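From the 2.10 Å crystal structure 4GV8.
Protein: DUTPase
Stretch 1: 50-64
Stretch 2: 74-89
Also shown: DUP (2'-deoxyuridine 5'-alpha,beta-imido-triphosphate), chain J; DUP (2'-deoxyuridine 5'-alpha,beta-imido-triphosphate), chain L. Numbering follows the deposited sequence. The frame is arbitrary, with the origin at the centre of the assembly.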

# COMPACT_ATOMS: atom_id res chain seq x y z
N ALA B 50 4.22 19.79 -9.97
CA ALA B 50 3.15 20.14 -9.02
C ALA B 50 1.77 20.02 -9.74
O ALA B 50 1.64 20.24 -10.95
N VAL B 51 0.75 19.61 -8.99
CA VAL B 51 -0.62 19.58 -9.50
C VAL B 51 -1.45 20.42 -8.51
O VAL B 51 -1.00 20.70 -7.40
N SER B 52 -2.65 20.85 -8.92
CA SER B 52 -3.63 21.46 -8.03
C SER B 52 -4.92 20.62 -8.07
O SER B 52 -5.82 20.85 -8.90
N ILE B 53 -4.99 19.64 -7.17
CA ILE B 53 -6.17 18.79 -7.00
C ILE B 53 -7.23 19.65 -6.31
O ILE B 53 -6.97 20.34 -5.29
N PRO B 54 -8.45 19.65 -6.86
CA PRO B 54 -9.45 20.43 -6.16
C PRO B 54 -9.90 19.77 -4.84
O PRO B 54 -9.79 18.54 -4.66
N GLU B 55 -10.43 20.61 -3.96
CA GLU B 55 -11.03 20.17 -2.73
C GLU B 55 -12.12 19.12 -3.03
O GLU B 55 -12.83 19.20 -4.03
N GLY B 56 -12.22 18.09 -2.20
CA GLY B 56 -13.18 17.03 -2.45
C GLY B 56 -12.66 15.86 -3.28
O GLY B 56 -13.45 14.98 -3.67
N TYR B 57 -11.35 15.88 -3.57
CA TYR B 57 -10.60 14.79 -4.18
C TYR B 57 -9.25 14.60 -3.50
O TYR B 57 -8.72 15.53 -2.92
N VAL B 58 -8.72 13.38 -3.61
CA VAL B 58 -7.38 13.05 -3.16
C VAL B 58 -6.63 12.35 -4.30
O VAL B 58 -7.23 11.58 -5.10
N GLY B 59 -5.35 12.68 -4.42
CA GLY B 59 -4.51 12.00 -5.35
C GLY B 59 -3.82 10.85 -4.61
O GLY B 59 -3.42 10.94 -3.43
N LEU B 60 -3.69 9.75 -5.30
CA LEU B 60 -2.96 8.58 -4.82
C LEU B 60 -1.78 8.37 -5.74
O LEU B 60 -1.93 7.98 -6.92
N LEU B 61 -0.61 8.67 -5.21
CA LEU B 61 0.60 8.54 -5.95
C LEU B 61 1.15 7.14 -5.65
O LEU B 61 1.61 6.85 -4.54
N THR B 62 1.12 6.28 -6.66
CA THR B 62 1.09 4.86 -6.44
C THR B 62 1.91 4.08 -7.46
O THR B 62 2.31 4.57 -8.53
N SER B 63 2.18 2.85 -7.11
CA SER B 63 3.04 1.98 -7.92
C SER B 63 2.39 1.60 -9.27
O SER B 63 1.15 1.62 -9.42
N ARG B 64 3.25 1.24 -10.23
CA ARG B 64 2.86 0.54 -11.46
C ARG B 64 3.10 -0.95 -11.25
O ARG B 64 4.07 -1.34 -10.58
N VAL B 74 9.86 -0.69 -4.06
CA VAL B 74 8.57 -0.61 -3.35
C VAL B 74 8.30 0.88 -3.15
O VAL B 74 9.05 1.60 -2.50
N ILE B 75 7.17 1.32 -3.71
CA ILE B 75 6.67 2.63 -3.53
C ILE B 75 5.51 2.60 -2.52
O ILE B 75 4.51 1.88 -2.73
N GLU B 76 5.65 3.42 -1.47
CA GLU B 76 4.57 3.67 -0.53
C GLU B 76 3.65 4.69 -1.17
O GLU B 76 4.05 5.84 -1.46
N THR B 77 2.43 4.28 -1.42
CA THR B 77 1.37 5.17 -1.94
C THR B 77 1.25 6.46 -1.10
O THR B 77 1.11 6.45 0.13
N GLY B 78 1.38 7.56 -1.82
CA GLY B 78 1.28 8.89 -1.26
C GLY B 78 -0.10 9.43 -1.43
O GLY B 78 -0.70 9.33 -2.51
N LYS B 79 -0.61 10.00 -0.36
CA LYS B 79 -1.90 10.69 -0.38
C LYS B 79 -1.59 12.15 -0.63
O LYS B 79 -0.94 12.82 0.19
N ILE B 80 -2.03 12.64 -1.77
CA ILE B 80 -1.74 14.01 -2.21
C ILE B 80 -2.99 14.89 -1.93
O ILE B 80 -4.03 14.70 -2.57
N ASP B 81 -2.90 15.80 -0.94
CA ASP B 81 -4.05 16.64 -0.57
C ASP B 81 -4.35 17.70 -1.62
O ASP B 81 -3.44 18.26 -2.30
N ALA B 82 -5.64 18.03 -1.68
CA ALA B 82 -6.17 19.19 -2.44
C ALA B 82 -5.36 20.49 -2.24
O ALA B 82 -5.02 21.23 -3.21
N GLY B 83 -4.92 20.80 -1.03
CA GLY B 83 -4.11 22.09 -0.98
C GLY B 83 -2.61 22.07 -1.39
O GLY B 83 -1.90 23.08 -1.25
N TYR B 84 -2.11 20.95 -1.89
CA TYR B 84 -0.67 20.80 -2.03
C TYR B 84 -0.17 21.17 -3.41
O TYR B 84 -0.49 20.48 -4.40
N HIS B 85 0.64 22.22 -3.47
CA HIS B 85 1.20 22.72 -4.75
C HIS B 85 2.72 22.58 -4.84
O HIS B 85 3.36 23.20 -5.68
N GLY B 86 3.29 21.73 -3.99
CA GLY B 86 4.69 21.39 -4.06
C GLY B 86 5.02 20.27 -5.06
O GLY B 86 4.15 19.70 -5.75
N ASN B 87 6.32 19.96 -5.06
CA ASN B 87 6.95 18.89 -5.86
C ASN B 87 6.39 17.57 -5.29
O ASN B 87 6.42 17.30 -4.07
N LEU B 88 5.81 16.78 -6.18
CA LEU B 88 5.33 15.46 -5.86
C LEU B 88 6.60 14.60 -5.75
O LEU B 88 7.40 14.50 -6.72
N GLY B 89 6.79 14.04 -4.56
CA GLY B 89 7.86 13.09 -4.31
C GLY B 89 7.36 11.63 -4.25
O GLY B 89 6.34 11.31 -3.59

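A beta pairing fixes where side chains begin, and rotamers decide what they reach; this contact in a dUTPase illustrates both. Strand 57-63 runs antiparallel to strand 78-80, and four backbone hydrogen bonds set the register, among them Gly-59 N to Ile-80 O (3.0 Å) and Leu-61 N to Gly-78 O (2.8 Å). Gly-59, Leu-61, Gly-78 and Ile-80 thereby share one face of the sheet, Leu-60 and Lys-79 the other.

On the first face two of the four residues are glycines, and the space counts. A CB on Gly-59 would clash with Ile-53 CD1, whereas one on Gly-78 would clash with O4 of the chain J nucleotide. Ile-53, pointing toward the second stretch with chi1 m and chi2 t, extends its CD1 to within 3.8 Å of Ile-80 CG2. Ile-80 takes m for both angles, and its CD1 lies 4.0 Å from Leu-61 CB and 3.7 Å from C2 of the chain J nucleotide. Leu-61, in the t, p rotamer, is the residue most covered by the opposing stretch: its CD2 comes 3.2 Å from Gly-89 O and 4.5 Å from Leu-88 CB. The same CD2 is 3.9 Å from N3 of that nucleotide, so the apolar packing continues into the base, which Gly-89 recognises through its N to O2 (2.9 Å) and, from N3, its O (2.7 Å). Leu-88 (m, t) points toward the first stretch and meets Val-51, chi1 m, where CD1 of Leu-88 and CG2 of Val-51 are 4.3 Å apart.

Across the other face, Leu-60 (m, t) brings CD2 to 4.1 Å from Lys-79 CG. Lys-79 bends through two p angles after an m chi1, a fold that returns its NZ to Thr-77 O at 2.8 Å.

Polar side chains meet just beyond the Leu-61/Gly-78 bridge and again well away from the paired strands. Thr-62 at chi1 t and Thr-77 at chi1 m bring their hydroxyls together, Thr-62 OG1 donating to Thr-77 OG1 at 2.7 Å; Thr-77 OG1 in turn donates to water 4 (2.6 Å), which also links Ser-63 N and Ile-75 O. In the second of these places, His-85 leaves its backbone sideways, and with chi1 m the end of its side chain comes nearer the first stretch, with NE2 2.7 Å from OG of Ser-52, itself chi1 t. Water also bridges backbone atoms of the two stretches: water 3 accepts from Ala-82 N and donates to Tyr-57 O, while Ala-82 CB packs 3.5 Å from Glu-55 CA.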

# COMPACT_ATOMS: atom_id res chain seq x y z
CB ALA B 50 3.34 21.53 -8.41
CB VAL B 51 -1.15 18.12 -9.66
CG1 VAL B 51 -0.33 17.34 -10.70
CG2 VAL B 51 -1.18 17.41 -8.30
CB SER B 52 -3.95 22.90 -8.42
OG SER B 52 -4.70 23.53 -7.40
CB ILE B 53 -5.84 17.52 -6.17
CG1 ILE B 53 -4.81 16.67 -6.97
CG2 ILE B 53 -7.09 16.67 -5.81
CD1 ILE B 53 -4.08 15.65 -6.13
CB PRO B 54 -10.61 20.50 -7.16
CG PRO B 54 -10.07 19.98 -8.45
CD PRO B 54 -8.97 19.05 -8.10
CB GLU B 55 -11.58 21.38 -1.95
CG GLU B 55 -11.84 21.03 -0.48
CD GLU B 55 -12.44 22.16 0.36
OE1 GLU B 55 -12.53 23.33 -0.15
OE2 GLU B 55 -12.81 21.84 1.52
CB TYR B 57 -10.32 15.09 -5.67
CG TYR B 57 -11.53 15.24 -6.53
CD1 TYR B 57 -12.18 14.11 -7.03
CD2 TYR B 57 -12.04 16.48 -6.84
CE1 TYR B 57 -13.29 14.22 -7.81
CE2 TYR B 57 -13.18 16.60 -7.64
CZ TYR B 57 -13.80 15.45 -8.10
OH TYR B 57 -14.91 15.51 -8.90
CB VAL B 58 -7.40 12.16 -1.92
CG1 VAL B 58 -7.92 10.71 -2.25
CG2 VAL B 58 -6.02 12.17 -1.29
CB LEU B 60 -3.86 7.37 -4.83
CG LEU B 60 -5.13 7.51 -3.98
CD1 LEU B 60 -6.00 6.30 -4.32
CD2 LEU B 60 -4.79 7.65 -2.48
CB LEU B 61 1.57 9.66 -5.53
CG LEU B 61 2.95 9.70 -6.18
CD1 LEU B 61 2.80 9.91 -7.68
CD2 LEU B 61 3.81 10.77 -5.51
CB THR B 62 -0.41 4.42 -6.38
OG1 THR B 62 -0.50 3.17 -5.68
CG2 THR B 62 -1.06 4.39 -7.76
CB SER B 63 3.33 0.69 -7.14
OG SER B 63 2.11 -0.13 -7.03
CB ARG B 64 3.67 1.07 -12.66
CG ARG B 64 3.47 2.58 -12.88
CD ARG B 64 4.21 3.10 -14.12
NE ARG B 64 3.85 2.32 -15.28
CZ ARG B 64 4.69 1.93 -16.23
NH1 ARG B 64 5.95 2.31 -16.17
NH2 ARG B 64 4.24 1.21 -17.26
CB VAL B 74 8.59 -1.33 -1.95
CG1 VAL B 74 7.24 -1.22 -1.21
CG2 VAL B 74 9.01 -2.80 -2.06
CB ILE B 75 6.18 3.27 -4.88
CG1 ILE B 75 7.39 3.40 -5.87
CG2 ILE B 75 5.40 4.59 -4.63
CD1 ILE B 75 7.01 3.68 -7.32
CB GLU B 76 5.09 4.18 0.80
CG GLU B 76 3.94 4.52 1.76
CD GLU B 76 3.25 3.28 2.34
OE1 GLU B 76 2.35 3.44 3.18
OE2 GLU B 76 3.60 2.12 1.99
CB THR B 77 0.03 4.38 -2.06
OG1 THR B 77 0.20 3.30 -3.03
CG2 THR B 77 -1.16 5.24 -2.48
CB LYS B 79 -2.66 10.46 0.93
CG LYS B 79 -3.19 9.03 1.08
CD LYS B 79 -2.19 7.82 1.10
CE LYS B 79 -1.28 7.81 2.34
NZ LYS B 79 -0.43 6.59 2.46
CB ILE B 80 -1.37 14.09 -3.74
CG1 ILE B 80 -0.38 12.98 -4.15
CG2 ILE B 80 -0.88 15.51 -4.13
CD1 ILE B 80 0.91 12.90 -3.31
CB ASP B 81 -3.84 17.34 0.78
CG ASP B 81 -3.50 16.37 1.89
OD1 ASP B 81 -4.41 15.73 2.45
OD2 ASP B 81 -2.29 16.27 2.21
CB ALA B 82 -7.67 19.40 -2.13
CB TYR B 84 -0.30 19.35 -1.72
CG TYR B 84 1.13 19.12 -1.70
CD1 TYR B 84 1.91 19.47 -0.57
CD2 TYR B 84 1.77 18.57 -2.80
CE1 TYR B 84 3.29 19.24 -0.56
CE2 TYR B 84 3.14 18.36 -2.80
CZ TYR B 84 3.90 18.67 -1.69
OH TYR B 84 5.26 18.41 -1.74
CB HIS B 85 0.77 24.16 -5.00
CG HIS B 85 -0.75 24.33 -5.12
ND1 HIS B 85 -1.37 25.51 -4.86
CD2 HIS B 85 -1.75 23.44 -5.50
CE1 HIS B 85 -2.68 25.37 -5.06
NE2 HIS B 85 -2.93 24.12 -5.44
CB ASN B 87 8.48 19.03 -5.70
CG ASN B 87 9.29 18.39 -6.81
OD1 ASN B 87 8.88 17.43 -7.43
ND2 ASN B 87 10.51 18.93 -7.03
CB LEU B 88 4.38 14.95 -6.96
CG LEU B 88 2.98 15.61 -7.22
CD1 LEU B 88 2.21 14.78 -8.28
CD2 LEU B 88 2.19 15.78 -5.93
O4 DUP J . 4.32 9.93 -1.30
C4 DUP J . 4.01 11.24 -1.08
C5 DUP J . 3.16 11.61 -0.06
C6 DUP J . 2.85 12.92 0.12
N3 DUP J . 4.45 12.21 -1.90
C2 DUP J . 4.19 13.51 -1.67
O2 DUP J . 4.76 14.41 -2.48
N1 DUP J . 3.39 13.89 -0.65
C1' DUP J . 3.05 15.29 -0.40
C2' DUP J . 1.62 15.62 -0.86
C3' DUP J . 0.82 15.68 0.44
O3' DUP J . -0.32 16.53 0.31
O4' DUP J . 3.09 15.59 1.03
C4' DUP J . 1.83 16.13 1.50
C5' DUP J . 1.50 15.66 2.92
O5' DUP J . 1.23 14.24 3.01
PA DUP J . 1.16 13.54 4.43
O1A DUP J . 0.03 14.22 5.14
O2A DUP J . 1.07 12.03 4.00
N3A DUP J . 2.64 13.77 5.24
PB DUP J . 2.74 14.31 6.86
O1B DUP J . 1.39 14.14 7.55
O2B DUP J . 3.94 13.58 7.46
O3B DUP J . 3.10 15.91 6.60
PG DUP J . 2.14 17.20 6.89
O2G DUP J . 2.45 17.56 8.31
O1G DUP J . 0.68 16.76 6.66
O3G DUP J . 2.51 18.21 5.83
O4 DUP L . -1.68 -6.18 -8.90
C4 DUP L . -2.18 -6.01 -10.13
C5 DUP L . -2.06 -4.80 -10.80
C6 DUP L . -2.59 -4.66 -12.10
N3 DUP L . -2.82 -7.02 -10.74
C2 DUP L . -3.31 -6.88 -12.02
O2 DUP L . -3.95 -7.94 -12.59
N1 DUP L . -3.18 -5.71 -12.70
C1' DUP L . -3.69 -5.56 -14.08
C2' DUP L . -4.92 -4.68 -14.09
C3' DUP L . -4.43 -3.34 -14.62
O3' DUP L . -5.49 -2.69 -15.33
O4' DUP L . -2.66 -4.94 -14.88
C4' DUP L . -3.18 -3.71 -15.46
C5' DUP L . -2.09 -2.64 -15.50
O5' DUP L . -1.82 -2.03 -14.22
PA DUP L . -0.67 -0.88 -14.16
O1A DUP L . -0.41 -0.70 -12.68
O2A DUP L . -1.00 0.31 -14.99
N3A DUP L . 0.65 -1.71 -14.81
PB DUP L . 1.82 -1.12 -15.88
O1B DUP L . 1.70 0.40 -15.87
O2B DUP L . 3.17 -1.70 -15.48
O3B DUP L . 1.35 -1.70 -17.35
PG DUP L . 0.35 -1.08 -18.52
O2G DUP L . -0.38 0.17 -18.01
O1G DUP L . 1.44 -0.74 -19.44
O3G DUP L . -0.49 -2.28 -18.83
O HOH W 1 1.54 19.32 -6.21
O HOH W 2 -2.92 19.39 -4.96
O HOH W 3 -7.48 16.46 -0.51
O HOH W 4 2.35 2.20 -4.11